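Local coordinates for protein phosphodiesterase (Salpingoeca rosetta, PDB 7D7P) that is a phosphodiesterase-family protein of the HD clan, an all-helical metalloprotein that holds a zinc and a magnesium ion close together, at residues Thr99-Asn104 with His146-Asn151; Phe106-His111 with Ser275-Lys280; Val113-Thr118 with Asp260-Ile265; Gly152-Phe157 with Asn283-Leu288. All blocks are in the same frame, centred on the assembly; numbering follows the deposited sequence.

Contact 1 (Thr99-Asn104 with His146-Asn151). With ZN (zinc ion), chain G; MG (magnesium ion), chain H; EDO (1,2-ethanediol), chain F.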
# COMPACT_ATOMS: atom_id res chain seq x y z
N THR A 99 10.08 6.32 -37.91
CA THR A 99 9.30 5.58 -38.90
C THR A 99 9.14 4.12 -38.53
O THR A 99 8.28 3.44 -39.10
CB THR A 99 9.93 5.70 -40.29
OG1 THR A 99 11.26 5.18 -40.25
CG2 THR A 99 9.96 7.15 -40.75
N GLN A 100 9.95 3.61 -37.60
CA GLN A 100 9.82 2.23 -37.15
C GLN A 100 8.97 2.09 -35.90
O GLN A 100 8.70 0.96 -35.47
CB GLN A 100 11.20 1.62 -36.91
CG GLN A 100 12.02 1.43 -38.17
CD GLN A 100 11.58 0.23 -38.98
OE1 GLN A 100 11.49 0.29 -40.21
NE2 GLN A 100 11.29 -0.87 -38.29
N TYR A 101 8.54 3.19 -35.30
CA TYR A 101 7.51 3.15 -34.29
C TYR A 101 6.15 3.19 -34.98
O TYR A 101 5.99 3.77 -36.05
CB TYR A 101 7.65 4.30 -33.30
CG TYR A 101 8.64 4.00 -32.19
CD1 TYR A 101 9.99 4.25 -32.35
CD2 TYR A 101 8.21 3.44 -30.99
CE1 TYR A 101 10.90 3.97 -31.34
CE2 TYR A 101 9.11 3.16 -29.97
CZ TYR A 101 10.45 3.42 -30.15
OH TYR A 101 11.35 3.14 -29.15
N ASN A 102 5.17 2.55 -34.35
CA ASN A 102 3.82 2.48 -34.88
C ASN A 102 2.90 3.45 -34.14
O ASN A 102 3.21 3.91 -33.04
CB ASN A 102 3.28 1.05 -34.79
CG ASN A 102 4.14 0.07 -35.56
OD1 ASN A 102 4.41 0.26 -36.75
ND2 ASN A 102 4.59 -0.99 -34.89
N LYS A 103 1.77 3.76 -34.77
CA LYS A 103 0.83 4.76 -34.25
C LYS A 103 -0.08 4.15 -33.18
O LYS A 103 -1.30 4.12 -33.29
CB LYS A 103 0.02 5.36 -35.39
N ASN A 104 0.55 3.65 -32.12
CA ASN A 104 -0.17 3.12 -30.98
C ASN A 104 -0.59 4.25 -30.04
O ASN A 104 0.01 5.33 -30.06
CB ASN A 104 0.69 2.10 -30.23
CG ASN A 104 1.11 0.94 -31.10
OD1 ASN A 104 0.28 0.29 -31.74
ND2 ASN A 104 2.41 0.67 -31.13
N HIS A 146 14.01 1.52 -27.34
CA HIS A 146 13.65 0.42 -26.45
C HIS A 146 12.31 -0.22 -26.77
O HIS A 146 12.04 -1.33 -26.29
CB HIS A 146 13.65 0.91 -25.00
CG HIS A 146 12.39 1.59 -24.59
ND1 HIS A 146 12.10 2.89 -24.92
CD2 HIS A 146 11.32 1.13 -23.89
CE1 HIS A 146 10.92 3.22 -24.43
NE2 HIS A 146 10.42 2.17 -23.80
N ASP A 147 11.45 0.44 -27.55
CA ASP A 147 10.13 -0.10 -27.86
C ASP A 147 9.87 -0.13 -29.37
O ASP A 147 8.72 0.01 -29.80
CB ASP A 147 9.03 0.68 -27.15
CG ASP A 147 8.60 0.04 -25.85
OD1 ASP A 147 8.83 -1.17 -25.67
OD2 ASP A 147 8.01 0.75 -25.00
N LEU A 148 10.92 -0.30 -30.17
CA LEU A 148 10.79 -0.23 -31.62
C LEU A 148 9.80 -1.27 -32.15
O LEU A 148 9.86 -2.44 -31.77
CB LEU A 148 12.15 -0.43 -32.28
CG LEU A 148 13.08 0.78 -32.36
CD1 LEU A 148 14.51 0.32 -32.57
CD2 LEU A 148 12.65 1.71 -33.49
N ASP A 149 8.90 -0.82 -33.02
CA ASP A 149 7.93 -1.68 -33.71
C ASP A 149 6.98 -2.38 -32.74
O ASP A 149 6.49 -3.47 -33.01
CB ASP A 149 8.64 -2.71 -34.60
CG ASP A 149 7.70 -3.35 -35.61
OD1 ASP A 149 6.83 -2.64 -36.16
OD2 ASP A 149 7.84 -4.57 -35.86
N HIS A 150 6.72 -1.75 -31.59
CA HIS A 150 5.65 -2.20 -30.72
C HIS A 150 4.31 -2.08 -31.45
O HIS A 150 4.10 -1.15 -32.23
CB HIS A 150 5.64 -1.37 -29.44
CG HIS A 150 5.12 -2.10 -28.23
ND1 HIS A 150 3.79 -2.39 -28.05
CD2 HIS A 150 5.76 -2.57 -27.14
CE1 HIS A 150 3.63 -3.02 -26.90
NE2 HIS A 150 4.81 -3.14 -26.33
N ASN A 151 3.41 -3.03 -31.20
CA ASN A 151 2.07 -3.00 -31.80
C ASN A 151 0.96 -2.96 -30.75
O ASN A 151 -0.18 -3.33 -31.05
CB ASN A 151 1.86 -4.20 -32.73
CG ASN A 151 2.60 -4.05 -34.04
OD1 ASN A 151 2.52 -3.01 -34.70
ND2 ASN A 151 3.32 -5.10 -34.44
ZN ZN G . 8.50 1.48 -22.99
MG MG H . 8.76 -2.35 -23.85
C1 EDO F . 3.13 -6.25 -30.15
O1 EDO F . 3.55 -5.19 -29.28
C2 EDO F . 4.12 -6.43 -31.29
O2 EDO F . 3.55 -7.30 -32.27
O HOH W 1 5.64 1.29 -31.94
O HOH W 2 6.69 -0.45 -38.47
O HOH W 3 0.60 -1.05 -34.41
O HOH W 4 10.96 -2.63 -24.01
O HOH W 5 6.59 -1.88 -23.41
O HOH W 6 9.22 -0.86 -22.53
O HOH W 7 6.45 0.70 -22.08
O HOH W 8 8.08 -3.98 -24.88
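The ring of Y101 lies against the D147-L148 backbone. L148 CA sits over one ring face, 4.2 Å from the ring centroid and shifted toward the rim, a CH-pi contact. L148 CD2 touches Y101 CE1 at 3.6 Å, and the two side chains cross at about a right angle. L148 CD2 also meets Q100 CB. The Y101 hydroxyl accepts from D147 N (N to OH 3.1 Å), and it is also hydrogen-bonded to L144 O.

Two asparagines grip the other end. N102 ND2 donates to H150 O over 2.7 Å in a nearly straight bond (171°). N104 ND2 donates to the same H150 O, also over 2.7 Å. The two amides come from opposite faces of the carbonyl plane, each well out of it. Water 1 gives this oxygen a further donor. N102 ND2 also donates to D149 OD1 at 3.1 Å, from above the carboxylate plane. The D149 carboxylate has its stronger partner in H178. D149 follows L148 in a type II beta turn from D147 to H150.

The gripped loop carries two metal ligands. H146 NE2 and D147 OD2 both bind zinc, while D147 OD1 binds magnesium at 2.2 Å, so the D147 carboxylate bridges the ions. H146 ND1 is hydrogen-bonded to A143 O. This is the His-Asp pair that gives the HD family its name. H111 and D260 complete the protein ligands of zinc.

The contact joins the loop after helix 87-99 to the loop after helix 133-145. Helix 174-187 packs on Q100, D147, D149 and H150, and helix 109-126 touches Y101 and H146.

Contact 2 (Phe106-His111 with Ser275-Lys280); sequences FHNWRH and SARLQK. With ZN (zinc ion), chain G.
The 275-280 segment is helical throughout, whereas 106-111 is loop up to N108 and turns helical at W109. The backbones come nearest at F106 and R277, whose CA atoms are 5.2 Å apart. N108 is the N-cap of the new helix, and its OD1 accepts from H111 N at 3.0 Å. N108 ND2 is hydrogen-bonded to N104 O.

F106 points at the 275-280 helix. Its CG, anti to the backbone N (chi1 -175°), is set where L278 CD1 and CB meet it. L278 CD1 lies over one ring face, 4.3 Å from the centroid and offset toward the rim. L278 CB meets F106 CD2 at 3.9 Å. L278 CD1 also reaches H107 CE1, so one leucine touches both aromatic side chains. F106 CD1 in turn lies over the centre of the H107 ring, and F106 CE1 over that of H111.

These ring contacts lead to the metal site. H111 NE2 binds zinc, and H107 NE2 is 2.9 Å from water 7, a zinc-bound water. H107 ND1 is hydrogen-bonded to E281 OE1. R277 extends past F106, and its NH1 is hydrogen-bonded to P105 O.

The contact joins the start of helix 109-126 to helix 268-291. Helix 305-330 packs on S275 and Q279, while helix 63-76 covers W109 and R110.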
# COMPACT_ATOMS: atom_id res chain seq x y z
N PHE A 106 -0.21 4.34 -26.73
CA PHE A 106 0.83 4.52 -25.73
C PHE A 106 2.22 4.23 -26.28
O PHE A 106 3.10 5.09 -26.21
CB PHE A 106 0.56 3.64 -24.50
CG PHE A 106 1.54 3.85 -23.37
CD1 PHE A 106 2.77 3.19 -23.36
CD2 PHE A 106 1.23 4.69 -22.31
CE1 PHE A 106 3.66 3.39 -22.33
CE2 PHE A 106 2.12 4.88 -21.28
CZ PHE A 106 3.34 4.23 -21.29
N HIS A 107 2.45 3.03 -26.81
CA HIS A 107 3.79 2.61 -27.22
C HIS A 107 4.07 3.20 -28.61
O HIS A 107 4.04 2.52 -29.63
CB HIS A 107 3.92 1.10 -27.21
CG HIS A 107 3.92 0.50 -25.84
ND1 HIS A 107 2.77 0.01 -25.25
CD2 HIS A 107 4.91 0.32 -24.94
CE1 HIS A 107 3.07 -0.45 -24.04
NE2 HIS A 107 4.36 -0.27 -23.83
N ASN A 108 4.36 4.50 -28.62
CA ASN A 108 4.56 5.24 -29.86
C ASN A 108 5.85 6.05 -29.81
O ASN A 108 6.62 5.95 -28.86
CB ASN A 108 3.35 6.15 -30.13
CG ASN A 108 2.97 6.99 -28.92
OD1 ASN A 108 3.82 7.59 -28.27
ND2 ASN A 108 1.67 7.04 -28.62
N TRP A 109 6.07 6.88 -30.83
CA TRP A 109 7.30 7.67 -30.90
C TRP A 109 7.40 8.66 -29.75
O TRP A 109 8.50 8.97 -29.29
CB TRP A 109 7.36 8.40 -32.24
CG TRP A 109 8.32 9.57 -32.30
CD1 TRP A 109 7.99 10.89 -32.41
CD2 TRP A 109 9.76 9.51 -32.30
NE1 TRP A 109 9.13 11.66 -32.47
CE2 TRP A 109 10.23 10.84 -32.40
CE3 TRP A 109 10.68 8.47 -32.23
CZ2 TRP A 109 11.58 11.15 -32.42
CZ3 TRP A 109 12.03 8.78 -32.25
CH2 TRP A 109 12.47 10.11 -32.35
N ARG A 110 6.26 9.17 -29.27
CA ARG A 110 6.31 10.12 -28.16
C ARG A 110 6.67 9.43 -26.85
O ARG A 110 7.31 10.05 -25.99
CB ARG A 110 4.98 10.86 -28.05
CG ARG A 110 4.88 12.01 -29.04
CD ARG A 110 3.49 12.63 -29.09
NE ARG A 110 3.51 13.90 -29.80
CZ ARG A 110 3.53 14.02 -31.13
NH1 ARG A 110 3.54 12.94 -31.90
NH2 ARG A 110 3.55 15.22 -31.69
N HIS A 111 6.29 8.16 -26.68
CA HIS A 111 6.74 7.40 -25.52
C HIS A 111 8.26 7.22 -25.55
O HIS A 111 8.92 7.31 -24.51
CB HIS A 111 6.04 6.05 -25.46
CG HIS A 111 6.60 5.12 -24.43
ND1 HIS A 111 6.65 5.44 -23.09
CD2 HIS A 111 7.12 3.87 -24.54
CE1 HIS A 111 7.19 4.43 -22.42
NE2 HIS A 111 7.49 3.47 -23.28
N SER A 275 -1.89 7.06 -18.93
CA SER A 275 -2.52 5.86 -18.39
C SER A 275 -3.79 5.51 -19.16
O SER A 275 -4.08 4.33 -19.39
CB SER A 275 -2.83 6.05 -16.91
OG SER A 275 -1.65 5.99 -16.13
N ALA A 276 -4.56 6.52 -19.56
CA ALA A 276 -5.75 6.27 -20.37
C ALA A 276 -5.37 5.71 -21.74
O ALA A 276 -6.14 4.94 -22.33
CB ALA A 276 -6.57 7.54 -20.52
N ARG A 277 -4.21 6.10 -22.27
CA ARG A 277 -3.75 5.56 -23.54
C ARG A 277 -3.31 4.11 -23.40
O ARG A 277 -3.55 3.30 -24.30
CB ARG A 277 -2.60 6.42 -24.08
CG ARG A 277 -3.07 7.77 -24.59
CD ARG A 277 -1.92 8.72 -24.85
NE ARG A 277 -2.37 9.90 -25.58
CZ ARG A 277 -2.28 10.04 -26.90
NH1 ARG A 277 -1.76 9.06 -27.63
NH2 ARG A 277 -2.72 11.14 -27.49
N LEU A 278 -2.68 3.76 -22.27
CA LEU A 278 -2.30 2.36 -22.04
C LEU A 278 -3.54 1.49 -21.87
O LEU A 278 -3.57 0.35 -22.35
CB LEU A 278 -1.39 2.26 -20.82
CG LEU A 278 -0.81 0.87 -20.55
CD1 LEU A 278 0.17 0.47 -21.65
CD2 LEU A 278 -0.14 0.81 -19.17
N GLN A 279 -4.55 1.99 -21.16
CA GLN A 279 -5.80 1.25 -21.00
C GLN A 279 -6.43 0.94 -22.35
O GLN A 279 -6.99 -0.14 -22.56
CB GLN A 279 -6.76 2.03 -20.11
CG GLN A 279 -8.03 1.27 -19.74
CD GLN A 279 -9.06 2.15 -19.05
OE1 GLN A 279 -9.33 3.27 -19.49
NE2 GLN A 279 -9.63 1.66 -17.96
N LYS A 280 -6.35 1.89 -23.30
CA LYS A 280 -6.90 1.66 -24.63
C LYS A 280 -6.18 0.51 -25.33
O LYS A 280 -6.82 -0.29 -26.02
CB LYS A 280 -6.81 2.94 -25.46
CG LYS A 280 -7.63 2.89 -26.74
CD LYS A 280 -7.46 4.17 -27.55
CE LYS A 280 -8.80 4.75 -27.95
NZ LYS A 280 -8.65 5.81 -28.99
ZN ZN G . 8.50 1.48 -22.99
O HOH W 7 6.45 0.70 -22.08
O HOH W 6 9.22 -0.86 -22.53

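Contact 3 (Val113-Thr118 with Asp260-Ile265); sequences VMVLHT and DLHNPI. With ZN (zinc ion), chain G.
M114 and H262 meet in the helical core of this HD-type phosphodiesterase fold, where helix 109-126 packs on the loop after helix 245-260. M114 CB lies over one face of the H262 ring, 4.0 Å from the centroid and offset toward the rim. It is nearest to H262 NE2 and CD2. CG is the next step, and the bend at chi2 (-76°) places SD 5.1 Å from the centroid, an oblique sulfur-aromatic contact. A second bend at chi3 (-88°) brings CE back to the ring, 3.7 Å from H262 ND1. The methionine thus curls over the imidazole and touches it at both ends.

V115 CG2 takes the ring edge, near its plane, 3.9 Å from H262 CD2. The same methyl packs on D260 CA. T118 OG1 is turned to its own helix and donates to M114 O, which also accepts from T118 N on the opposite face of the carbonyl plane.

H262 is a second-shell residue: its NE2 is hydrogen-bonded to ND1 of H111, a zinc ligand. W274 meets its ring edge-to-face. D260 brings its own oxygens to the metal. OD1 binds zinc at 2.3 Å, and OD2 accepts at 2.6 Å from water 6, which binds both zinc and magnesium.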
# COMPACT_ATOMS: atom_id res chain seq x y z
N VAL A 113 10.48 9.25 -26.90
CA VAL A 113 11.11 10.52 -26.55
C VAL A 113 10.98 10.78 -25.05
O VAL A 113 11.90 11.31 -24.42
CB VAL A 113 10.50 11.67 -27.38
CG1 VAL A 113 11.15 13.00 -27.00
CG2 VAL A 113 10.67 11.39 -28.86
N MET A 114 9.84 10.40 -24.47
CA MET A 114 9.66 10.53 -23.02
C MET A 114 10.70 9.72 -22.26
O MET A 114 11.23 10.19 -21.24
CB MET A 114 8.25 10.08 -22.63
CG MET A 114 7.16 11.09 -22.94
SD MET A 114 7.15 12.45 -21.77
CE MET A 114 6.09 11.80 -20.47
N VAL A 115 11.00 8.51 -22.72
CA VAL A 115 11.98 7.68 -22.03
C VAL A 115 13.38 8.21 -22.27
O VAL A 115 14.24 8.16 -21.37
CB VAL A 115 11.83 6.21 -22.47
CG1 VAL A 115 12.93 5.34 -21.86
CG2 VAL A 115 10.46 5.69 -22.06
N LEU A 116 13.65 8.74 -23.46
CA LEU A 116 14.94 9.36 -23.72
C LEU A 116 15.15 10.57 -22.82
O LEU A 116 16.21 10.71 -22.19
CB LEU A 116 15.05 9.77 -25.19
CG LEU A 116 16.23 10.71 -25.49
CD1 LEU A 116 17.56 10.00 -25.29
CD2 LEU A 116 16.14 11.30 -26.89
N HIS A 117 14.15 11.45 -22.74
CA HIS A 117 14.30 12.66 -21.93
C HIS A 117 14.40 12.33 -20.45
O HIS A 117 15.19 12.95 -19.72
CB HIS A 117 13.13 13.61 -22.20
CG HIS A 117 13.26 14.93 -21.50
ND1 HIS A 117 12.76 15.16 -20.24
CD2 HIS A 117 13.83 16.09 -21.90
CE1 HIS A 117 13.03 16.40 -19.88
NE2 HIS A 117 13.67 16.99 -20.87
N THR A 118 13.60 11.38 -19.97
CA THR A 118 13.66 10.99 -18.56
C THR A 118 14.98 10.32 -18.23
O THR A 118 15.51 10.50 -17.13
CB THR A 118 12.48 10.08 -18.23
OG1 THR A 118 11.26 10.70 -18.64
CG2 THR A 118 12.42 9.79 -16.73
N ASP A 260 11.43 4.12 -18.13
CA ASP A 260 10.34 3.49 -18.87
C ASP A 260 9.01 3.67 -18.16
O ASP A 260 7.98 3.89 -18.81
CB ASP A 260 10.64 2.00 -19.08
CG ASP A 260 9.76 1.37 -20.14
OD1 ASP A 260 9.12 2.12 -20.91
OD2 ASP A 260 9.69 0.12 -20.20
N LEU A 261 9.01 3.59 -16.83
CA LEU A 261 7.79 3.77 -16.04
C LEU A 261 7.65 5.24 -15.62
O LEU A 261 7.64 5.58 -14.44
CB LEU A 261 7.82 2.85 -14.83
CG LEU A 261 8.05 1.36 -15.09
CD1 LEU A 261 8.07 0.57 -13.79
CD2 LEU A 261 7.01 0.81 -16.05
N HIS A 262 7.53 6.11 -16.63
CA HIS A 262 7.51 7.54 -16.38
C HIS A 262 6.14 8.07 -15.97
O HIS A 262 6.07 9.20 -15.47
CB HIS A 262 7.99 8.30 -17.63
CG HIS A 262 7.21 7.99 -18.87
ND1 HIS A 262 5.92 8.41 -19.07
CD2 HIS A 262 7.56 7.30 -19.99
CE1 HIS A 262 5.49 7.99 -20.25
NE2 HIS A 262 6.47 7.31 -20.82
N ASN A 263 5.07 7.29 -16.14
CA ASN A 263 3.73 7.79 -15.85
C ASN A 263 3.56 8.28 -14.42
O ASN A 263 3.09 9.42 -14.23
CB ASN A 263 2.69 6.71 -16.19
CG ASN A 263 2.38 6.65 -17.67
OD1 ASN A 263 3.11 7.19 -18.49
ND2 ASN A 263 1.29 5.98 -18.01
N PRO A 264 3.90 7.52 -13.37
CA PRO A 264 3.62 7.99 -12.01
C PRO A 264 4.57 9.06 -11.49
O PRO A 264 4.32 9.60 -10.40
CB PRO A 264 3.75 6.70 -11.16
CG PRO A 264 3.84 5.57 -12.14
CD PRO A 264 4.47 6.16 -13.35
N ILE A 265 5.64 9.39 -12.21
CA ILE A 265 6.58 10.40 -11.75
C ILE A 265 6.43 11.71 -12.52
O ILE A 265 7.31 12.56 -12.48
CB ILE A 265 8.03 9.88 -11.80
CG1 ILE A 265 8.42 9.49 -13.22
CG2 ILE A 265 8.21 8.71 -10.85
CD1 ILE A 265 9.85 8.99 -13.34
ZN ZN G . 8.50 1.48 -22.99
O HOH W 6 9.22 -0.86 -22.53
O HOH W 7 6.45 0.70 -22.08

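Contact 4 (Gly152-Phe157 with Asn283-Leu288). With EDO (1,2-ethanediol), chain F.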
# COMPACT_ATOMS: atom_id res chain seq x y z
N GLY A 152 1.27 -2.53 -29.53
CA GLY A 152 0.25 -2.44 -28.51
C GLY A 152 -0.19 -3.76 -27.92
O GLY A 152 -1.25 -3.82 -27.29
N LEU A 153 0.60 -4.82 -28.11
CA LEU A 153 0.29 -6.13 -27.56
C LEU A 153 1.44 -6.58 -26.66
O LEU A 153 2.61 -6.28 -26.92
CB LEU A 153 0.06 -7.15 -28.68
CG LEU A 153 -1.06 -6.79 -29.65
CD1 LEU A 153 -0.99 -7.64 -30.91
CD2 LEU A 153 -2.43 -6.93 -28.99
N THR A 154 1.10 -7.30 -25.60
CA THR A 154 2.07 -7.69 -24.59
C THR A 154 2.76 -9.00 -24.97
O THR A 154 2.40 -9.69 -25.93
CB THR A 154 1.39 -7.82 -23.23
OG1 THR A 154 2.40 -7.91 -22.21
CG2 THR A 154 0.53 -9.06 -23.18
N ASN A 155 3.79 -9.35 -24.19
CA ASN A 155 4.52 -10.59 -24.42
C ASN A 155 3.63 -11.81 -24.24
O ASN A 155 3.78 -12.81 -24.95
CB ASN A 155 5.72 -10.68 -23.47
CG ASN A 155 6.94 -9.96 -24.00
OD1 ASN A 155 7.14 -9.86 -25.21
ND2 ASN A 155 7.78 -9.47 -23.09
N ALA A 156 2.69 -11.75 -23.29
CA ALA A 156 1.79 -12.87 -23.06
C ALA A 156 0.95 -13.16 -24.30
O ALA A 156 0.66 -14.33 -24.59
CB ALA A 156 0.89 -12.58 -21.85
N PHE A 157 0.56 -12.12 -25.03
CA PHE A 157 -0.19 -12.34 -26.27
C PHE A 157 0.63 -13.13 -27.28
O PHE A 157 0.13 -14.06 -27.91
CB PHE A 157 -0.64 -11.01 -26.87
CG PHE A 157 -1.25 -11.15 -28.24
CD1 PHE A 157 -2.60 -11.43 -28.38
CD2 PHE A 157 -0.47 -11.03 -29.37
CE1 PHE A 157 -3.16 -11.57 -29.63
CE2 PHE A 157 -1.02 -11.18 -30.63
CZ PHE A 157 -2.37 -11.45 -30.76
N ASN A 283 -7.47 -2.70 -23.73
CA ASN A 283 -8.80 -3.06 -24.21
C ASN A 283 -8.75 -3.62 -25.62
O ASN A 283 -9.49 -4.57 -25.94
CB ASN A 283 -9.73 -1.84 -24.15
CG ASN A 283 -9.91 -1.31 -22.74
OD1 ASN A 283 -9.70 -2.03 -21.76
ND2 ASN A 283 -10.31 -0.05 -22.62
N ASN A 284 -7.90 -3.06 -26.48
CA ASN A 284 -7.76 -3.58 -27.83
C ASN A 284 -7.19 -5.00 -27.83
O ASN A 284 -7.56 -5.81 -28.68
CB ASN A 284 -6.89 -2.66 -28.67
CG ASN A 284 -7.59 -1.37 -29.06
OD1 ASN A 284 -8.82 -1.31 -29.09
ND2 ASN A 284 -6.82 -0.33 -29.35
N GLN A 285 -6.29 -5.30 -26.90
CA GLN A 285 -5.70 -6.64 -26.85
C GLN A 285 -6.73 -7.68 -26.43
O GLN A 285 -6.82 -8.75 -27.03
CB GLN A 285 -4.49 -6.66 -25.91
CG GLN A 285 -3.91 -8.06 -25.75
CD GLN A 285 -2.66 -8.09 -24.89
OE1 GLN A 285 -1.81 -7.20 -24.97
NE2 GLN A 285 -2.54 -9.12 -24.06
N VAL A 286 -7.50 -7.37 -25.38
CA VAL A 286 -8.55 -8.28 -24.92
C VAL A 286 -9.55 -8.54 -26.04
O VAL A 286 -10.03 -9.66 -26.23
CB VAL A 286 -9.23 -7.71 -23.66
CG1 VAL A 286 -10.61 -8.34 -23.45
CG2 VAL A 286 -8.36 -7.92 -22.45
N GLU A 287 -9.88 -7.49 -26.81
CA GLU A 287 -10.78 -7.66 -27.95
C GLU A 287 -10.16 -8.56 -29.01
O GLU A 287 -10.85 -9.40 -29.60
CB GLU A 287 -11.13 -6.28 -28.52
CG GLU A 287 -11.40 -6.24 -30.01
CD GLU A 287 -11.60 -4.82 -30.51
OE1 GLU A 287 -12.28 -4.03 -29.82
OE2 GLU A 287 -11.08 -4.49 -31.60
N LEU A 288 -8.86 -8.41 -29.26
CA LEU A 288 -8.18 -9.29 -30.21
C LEU A 288 -8.04 -10.71 -29.67
O LEU A 288 -8.12 -11.67 -30.44
CB LEU A 288 -6.81 -8.72 -30.58
CG LEU A 288 -5.98 -9.52 -31.59
CD1 LEU A 288 -6.71 -9.62 -32.92
CD2 LEU A 288 -4.61 -8.88 -31.79
C1 EDO F . 3.13 -6.25 -30.15
O1 EDO F . 3.55 -5.19 -29.28
C2 EDO F . 4.12 -6.43 -31.29
O2 EDO F . 3.55 -7.30 -32.27
O HOH W 9 -1.76 -4.37 -24.47
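Q285 has the most surface buried here, followed by L288, F157 and L153. The Q285 side chain is extended, with CG anti to the backbone N (chi1 176°), and reaches from helix 268-291 to the loop before helix 155-161. Its OE1 accepts from T154 N over 3.0 Å, at an N-H...O angle of 151°. The N-H comes from above the plane of the amide carbonyl. Water 9 donates to the same OE1 and to G152 O, so it bridges the two segments beside the direct bond. Q285 NE2 lies against T154 CG2 at 3.2 Å and is also near F157 CB. Its hydrogen-bond partner is E289, one turn further along the helix.

L153 CD2 packs on the aliphatic part of Q285, 3.7 Å from CB and equally near CG. The other methyl, L153 CD1, meets L288 CD2 at 3.9 Å. L288 CD2 also touches F157 CZ at 3.6 Å, and these two side chains cross at about a right angle. L153 CG lies over one face of the F157 ring, offset toward the rim.

The backbone of L153 also holds a 1,2-ethanediol, probably from the crystallisation liquor. L153 N donates to its O1, and that O1 donates to L153 O.

One glutamine carbonyl thus takes up the backbone N-H of the N-cap residue T154, whose own side chain makes no capping bond. The leucines and F157 add apolar contact beside this polar link.

From the N terminus, 99-104 pairs with 146-151, and contact 1 closes the first loop round helices 109-126 and 133-145. Contact 2 opens inside that loop at 106-111 and closes at 275-280, so the two cross. Contact 3 is nested within contact 2 and also crosses contact 1. Contact 4 opens after contact 1 has closed, at 152-157, and ends at 283-288; it crosses contacts 2 and 3. Contacts 1, 2 and 3 all supply zinc ligands, drawing distant chain regions to one site. Contacts 2 and 3 share helix 109-126. Contacts 2 and 4 share helix 268-291, which packs on the 106-111 segment and, further along, on 152-157.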